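Long-range contact in alcohol dehydrogenase IV (Corynebacterium glutamicum, PDB 3IV7), which probably acts as an NAD-dependent, metal-binding oxidoreductase of the iron-containing alcohol dehydrogenase family, with maleylacetate reductase as its likely activity: residues E67-A80 with G97-M109. Sequence-based numbering, arbitrary orientation.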
loop_
_atom_site.group_PDB
_atom_site.type_symbol
_atom_site.label_atom_id
_atom_site.label_comp_id
_atom_site.label_asym_id
_atom_site.label_seq_id
_atom_site.Cartn_x
_atom_site.Cartn_y
_atom_site.Cartn_z
ATOM N N GLU A 67 1.949 -2.260 33.190
ATOM C CA GLU A 67 2.887 -3.390 33.224
ATOM C C GLU A 67 3.346 -3.782 31.833
ATOM O O GLU A 67 2.837 -4.702 31.245
ATOM C CB GLU A 67 2.339 -4.612 33.982
ATOM C CG GLU A 67 3.423 -5.674 34.125
ATOM C CD GLU A 67 2.987 -6.949 34.812
ATOM O OE1 GLU A 67 1.780 -7.242 34.894
ATOM O OE2 GLU A 67 3.892 -7.701 35.221
ATOM N N VAL A 68 4.335 -3.065 31.329
ATOM C CA VAL A 68 4.890 -3.306 30.030
ATOM C C VAL A 68 6.269 -3.869 30.280
ATOM O O VAL A 68 7.039 -3.290 31.023
ATOM C CB VAL A 68 4.970 -1.999 29.220
ATOM C CG1 VAL A 68 5.759 -2.186 27.907
ATOM C CG2 VAL A 68 3.567 -1.453 28.975
ATOM N N VAL A 69 6.556 -5.035 29.695
ATOM C CA VAL A 69 7.816 -5.753 29.957
ATOM C C VAL A 69 8.383 -6.237 28.641
ATOM O O VAL A 69 7.674 -6.797 27.826
ATOM C CB VAL A 69 7.572 -6.933 30.930
ATOM C CG1 VAL A 69 8.898 -7.678 31.280
ATOM C CG2 VAL A 69 6.935 -6.429 32.177
HETATM N N MSE A 70 9.649 -5.953 28.394
HETATM C CA MSE A 70 10.372 -6.376 27.180
HETATM C C MSE A 70 10.182 -7.876 26.891
HETATM O O MSE A 70 10.171 -8.704 27.856
HETATM C CB MSE A 70 11.880 -6.106 27.405
HETATM C CG MSE A 70 12.745 -6.268 26.177
HETATM SE SE MSE A 70 14.629 -5.850 26.531
HETATM C CE MSE A 70 14.962 -7.064 28.037
ATOM N N HIS A 71 10.060 -8.229 25.630
ATOM C CA HIS A 71 9.911 -9.637 25.149
ATOM C C HIS A 71 8.532 -10.269 25.485
ATOM O O HIS A 71 8.311 -11.455 25.226
ATOM C CB HIS A 71 11.053 -10.531 25.663
ATOM C CG HIS A 71 12.421 -9.966 25.439
ATOM N ND1 HIS A 71 12.897 -9.645 24.188
ATOM C CD2 HIS A 71 13.449 -9.747 26.302
ATOM C CE1 HIS A 71 14.138 -9.197 24.294
ATOM N NE2 HIS A 71 14.497 -9.250 25.567
ATOM N N VAL A 72 7.632 -9.467 26.051
ATOM C CA VAL A 72 6.270 -9.891 26.437
ATOM C C VAL A 72 6.211 -11.295 27.043
ATOM O O VAL A 72 5.867 -12.264 26.362
ATOM C CB VAL A 72 5.257 -9.761 25.248
ATOM C CG1 VAL A 72 3.781 -9.804 25.760
ATOM C CG2 VAL A 72 5.489 -8.461 24.485
ATOM N N PRO A 73 6.575 -11.407 28.337
ATOM C CA PRO A 73 6.448 -12.663 29.031
ATOM C C PRO A 73 5.014 -13.081 29.045
ATOM O O PRO A 73 4.138 -12.241 29.194
ATOM C CB PRO A 73 6.918 -12.337 30.465
ATOM C CG PRO A 73 7.828 -11.156 30.297
ATOM C CD PRO A 73 7.247 -10.376 29.156
ATOM N N ILE A 74 4.781 -14.384 28.951
ATOM C CA ILE A 74 3.456 -14.916 28.877
ATOM C C ILE A 74 2.668 -14.585 30.125
ATOM O O ILE A 74 1.481 -14.309 30.038
ATOM C CB ILE A 74 3.459 -16.463 28.639
ATOM C CG1 ILE A 74 2.014 -16.975 28.407
ATOM C CG2 ILE A 74 4.111 -17.208 29.845
ATOM C CD1 ILE A 74 1.248 -16.252 27.241
ATOM N N GLU A 75 3.343 -14.537 31.281
ATOM C CA GLU A 75 2.673 -14.198 32.541
ATOM C C GLU A 75 2.184 -12.727 32.537
ATOM O O GLU A 75 1.162 -12.395 33.124
ATOM C CB GLU A 75 3.597 -14.431 33.741
ATOM C CG GLU A 75 4.162 -15.911 33.884
ATOM C CD GLU A 75 5.428 -16.155 33.026
ATOM O OE1 GLU A 75 5.861 -15.230 32.314
ATOM O OE2 GLU A 75 5.989 -17.265 33.076
ATOM N N VAL A 76 2.941 -11.867 31.915
ATOM C CA VAL A 76 2.562 -10.459 31.800
ATOM C C VAL A 76 1.390 -10.323 30.788
ATOM O O VAL A 76 0.439 -9.602 31.022
ATOM C CB VAL A 76 3.785 -9.620 31.382
ATOM C CG1 VAL A 76 3.397 -8.163 31.053
ATOM C CG2 VAL A 76 4.886 -9.696 32.513
ATOM N N ALA A 77 1.473 -11.049 29.672
ATOM C CA ALA A 77 0.386 -11.061 28.700
ATOM C C ALA A 77 -0.902 -11.583 29.378
ATOM O O ALA A 77 -1.977 -10.973 29.246
ATOM C CB ALA A 77 0.756 -11.923 27.501
ATOM N N GLU A 78 -0.776 -12.664 30.156
ATOM C CA GLU A 78 -1.945 -13.273 30.829
ATOM C C GLU A 78 -2.627 -12.326 31.827
ATOM O O GLU A 78 -3.857 -12.262 31.864
ATOM C CB GLU A 78 -1.587 -14.614 31.491
ATOM C CG GLU A 78 -1.429 -15.761 30.482
ATOM C CD GLU A 78 -2.760 -16.180 29.862
ATOM O OE1 GLU A 78 -3.522 -16.876 30.535
ATOM O OE2 GLU A 78 -3.037 -15.829 28.701
ATOM N N ARG A 79 -1.839 -11.601 32.630
ATOM C CA ARG A 79 -2.413 -10.552 33.517
ATOM C C ARG A 79 -3.116 -9.461 32.718
ATOM O O ARG A 79 -4.219 -9.080 33.052
ATOM C CB ARG A 79 -1.338 -9.917 34.398
ATOM C CG ARG A 79 -0.971 -10.764 35.622
ATOM C CD ARG A 79 -0.013 -10.009 36.558
ATOM N NE ARG A 79 1.327 -9.809 35.974
ATOM C CZ ARG A 79 2.313 -10.714 35.998
ATOM N NH1 ARG A 79 2.116 -11.931 36.492
ATOM N NH2 ARG A 79 3.478 -10.427 35.468
ATOM N N ALA A 80 -2.473 -8.965 31.654
ATOM C CA ALA A 80 -3.087 -7.900 30.816
ATOM C C ALA A 80 -4.405 -8.369 30.194
ATOM O O ALA A 80 -5.375 -7.611 30.140
ATOM C CB ALA A 80 -2.132 -7.440 29.744
ATOM N N GLY A 97 6.583 2.319 22.633
ATOM C CA GLY A 97 7.369 1.591 21.652
ATOM C C GLY A 97 6.980 0.144 21.438
ATOM O O GLY A 97 5.926 -0.333 21.909
ATOM N N GLY A 98 7.902 -0.587 20.811
ATOM C CA GLY A 98 7.737 -2.023 20.526
ATOM C C GLY A 98 7.113 -2.902 21.616
ATOM O O GLY A 98 6.237 -3.707 21.335
ATOM N N SER A 99 7.607 -2.795 22.840
ATOM C CA SER A 99 7.163 -3.667 23.912
ATOM C C SER A 99 5.750 -3.302 24.432
ATOM O O SER A 99 5.008 -4.168 24.934
ATOM C CB SER A 99 8.216 -3.689 25.048
ATOM O OG SER A 99 8.207 -2.475 25.744
ATOM N N THR A 100 5.399 -2.021 24.330
ATOM C CA THR A 100 4.079 -1.559 24.690
ATOM C C THR A 100 3.070 -2.020 23.647
ATOM O O THR A 100 2.035 -2.573 23.968
ATOM C CB THR A 100 4.059 -0.055 24.795
ATOM O OG1 THR A 100 5.130 0.368 25.662
ATOM C CG2 THR A 100 2.695 0.408 25.349
ATOM N N ILE A 101 3.402 -1.799 22.389
ATOM C CA ILE A 101 2.585 -2.284 21.297
ATOM C C ILE A 101 2.535 -3.810 21.369
ATOM O O ILE A 101 1.495 -4.428 21.096
ATOM C CB ILE A 101 3.139 -1.823 19.942
ATOM C CG1 ILE A 101 3.009 -0.280 19.803
ATOM C CG2 ILE A 101 2.401 -2.521 18.804
ATOM C CD1 ILE A 101 3.896 0.354 18.691
ATOM N N GLY A 102 3.646 -4.417 21.777
ATOM C CA GLY A 102 3.723 -5.881 21.887
ATOM C C GLY A 102 2.698 -6.454 22.864
ATOM O O GLY A 102 2.092 -7.517 22.597
ATOM N N LEU A 103 2.492 -5.763 23.993
ATOM C CA LEU A 103 1.539 -6.213 24.985
ATOM C C LEU A 103 0.100 -6.050 24.484
ATOM O O LEU A 103 -0.740 -6.925 24.701
ATOM C CB LEU A 103 1.746 -5.485 26.324
ATOM C CG LEU A 103 0.866 -5.960 27.490
ATOM C CD1 LEU A 103 1.079 -7.440 27.778
ATOM C CD2 LEU A 103 1.084 -5.107 28.789
ATOM N N ALA A 104 -0.180 -4.958 23.787
ATOM C CA ALA A 104 -1.513 -4.749 23.230
ATOM C C ALA A 104 -1.802 -5.882 22.259
ATOM O O ALA A 104 -2.878 -6.460 22.276
ATOM C CB ALA A 104 -1.616 -3.363 22.535
ATOM N N LYS A 105 -0.803 -6.254 21.471
ATOM C CA LYS A 105 -0.953 -7.342 20.526
ATOM C C LYS A 105 -1.231 -8.650 21.267
ATOM O O LYS A 105 -2.083 -9.427 20.864
ATOM C CB LYS A 105 0.311 -7.481 19.665
ATOM C CG LYS A 105 0.486 -6.401 18.571
ATOM C CD LYS A 105 1.782 -6.659 17.797
ATOM C CE LYS A 105 1.788 -5.942 16.451
ATOM N NZ LYS A 105 3.052 -6.155 15.728
ATOM N N ALA A 106 -0.472 -8.914 22.323
ATOM C CA ALA A 106 -0.667 -10.139 23.080
ATOM C C ALA A 106 -2.122 -10.234 23.589
ATOM O O ALA A 106 -2.734 -11.313 23.541
ATOM C CB ALA A 106 0.332 -10.253 24.214
ATOM N N ILE A 107 -2.688 -9.107 24.005
ATOM C CA ILE A 107 -4.086 -9.076 24.476
ATOM C C ILE A 107 -5.054 -9.375 23.343
ATOM O O ILE A 107 -5.993 -10.139 23.512
ATOM C CB ILE A 107 -4.475 -7.719 25.103
ATOM C CG1 ILE A 107 -3.608 -7.416 26.325
ATOM C CG2 ILE A 107 -5.974 -7.762 25.557
ATOM C CD1 ILE A 107 -3.746 -5.951 26.855
ATOM N N ALA A 108 -4.825 -8.757 22.179
ATOM C CA ALA A 108 -5.683 -8.988 21.011
ATOM C C ALA A 108 -5.658 -10.453 20.531
ATOM O O ALA A 108 -6.633 -10.943 19.971
ATOM C CB ALA A 108 -5.280 -8.063 19.891
HETATM N N MSE A 109 -4.549 -11.146 20.750
HETATM C CA MSE A 109 -4.435 -12.553 20.319
HETATM C C MSE A 109 -5.548 -13.404 20.854
HETATM O O MSE A 109 -6.041 -14.294 20.155
HETATM C CB MSE A 109 -3.115 -13.159 20.775
HETATM C CG MSE A 109 -1.900 -12.598 20.099
HETATM SE SE MSE A 109 -0.249 -13.275 20.945
HETATM C CE MSE A 109 -0.378 -15.105 20.406
HETATM O O HOH W 1 5.196 -5.926 26.950
#
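Leu103, on helix 98-109, faces the loop of residues 67-73 and the first turns of helix 74-80, whose axis passes that of helix 98-109 at 8.9 Å with a crossing angle of -65°. Both helices belong to the Rossmann-like N-terminal half of the iron-containing alcohol dehydrogenase fold; the 98-109 helix follows strand 91-96 after a glycine-rich turn, and Val68, Thr100 and Ile107 also rest on Ile43 of the neighbouring parallel strand 40-43.

The leucine carries the middle of the interface. With CG anti to the backbone N (chi1 -175°), its two methyls diverge: CD1 enters the hollow between Val72, Val76, Ala77 and Ala80, reaching Ala80 CB at 3.8 Å, while CD2 presses on the backbone carbonyl of Glu67. Farther along, the contact is made by small side chains: Ala77 CB and Ala106 CB meet tip to tip at 3.7 Å, and Ala80 CB lies 3.6 Å from Ile107 CD1. Val72, at the end of a type II turn begun by Val69, spreads its methyls over the other helix, CG1 against Ala106 CB and CG2 on the backbone of Gly102, 3.8 Å from its C atom. Near the helix start, Val68 CG1 sits over two hydroxyls, Ser99 OG at 3.3 Å and Thr100 OG1.

On the far side of the loop, Arg79 grips Glu67 side-on, tying the loop to its own helix, with NE in line to OE1 (173°). Polar linkage between the segments comes through water: one molecule donates to Val69 O (2.8 Å) and Ser99 O (2.7 Å), bridging the loop to the first turn of helix 98-109.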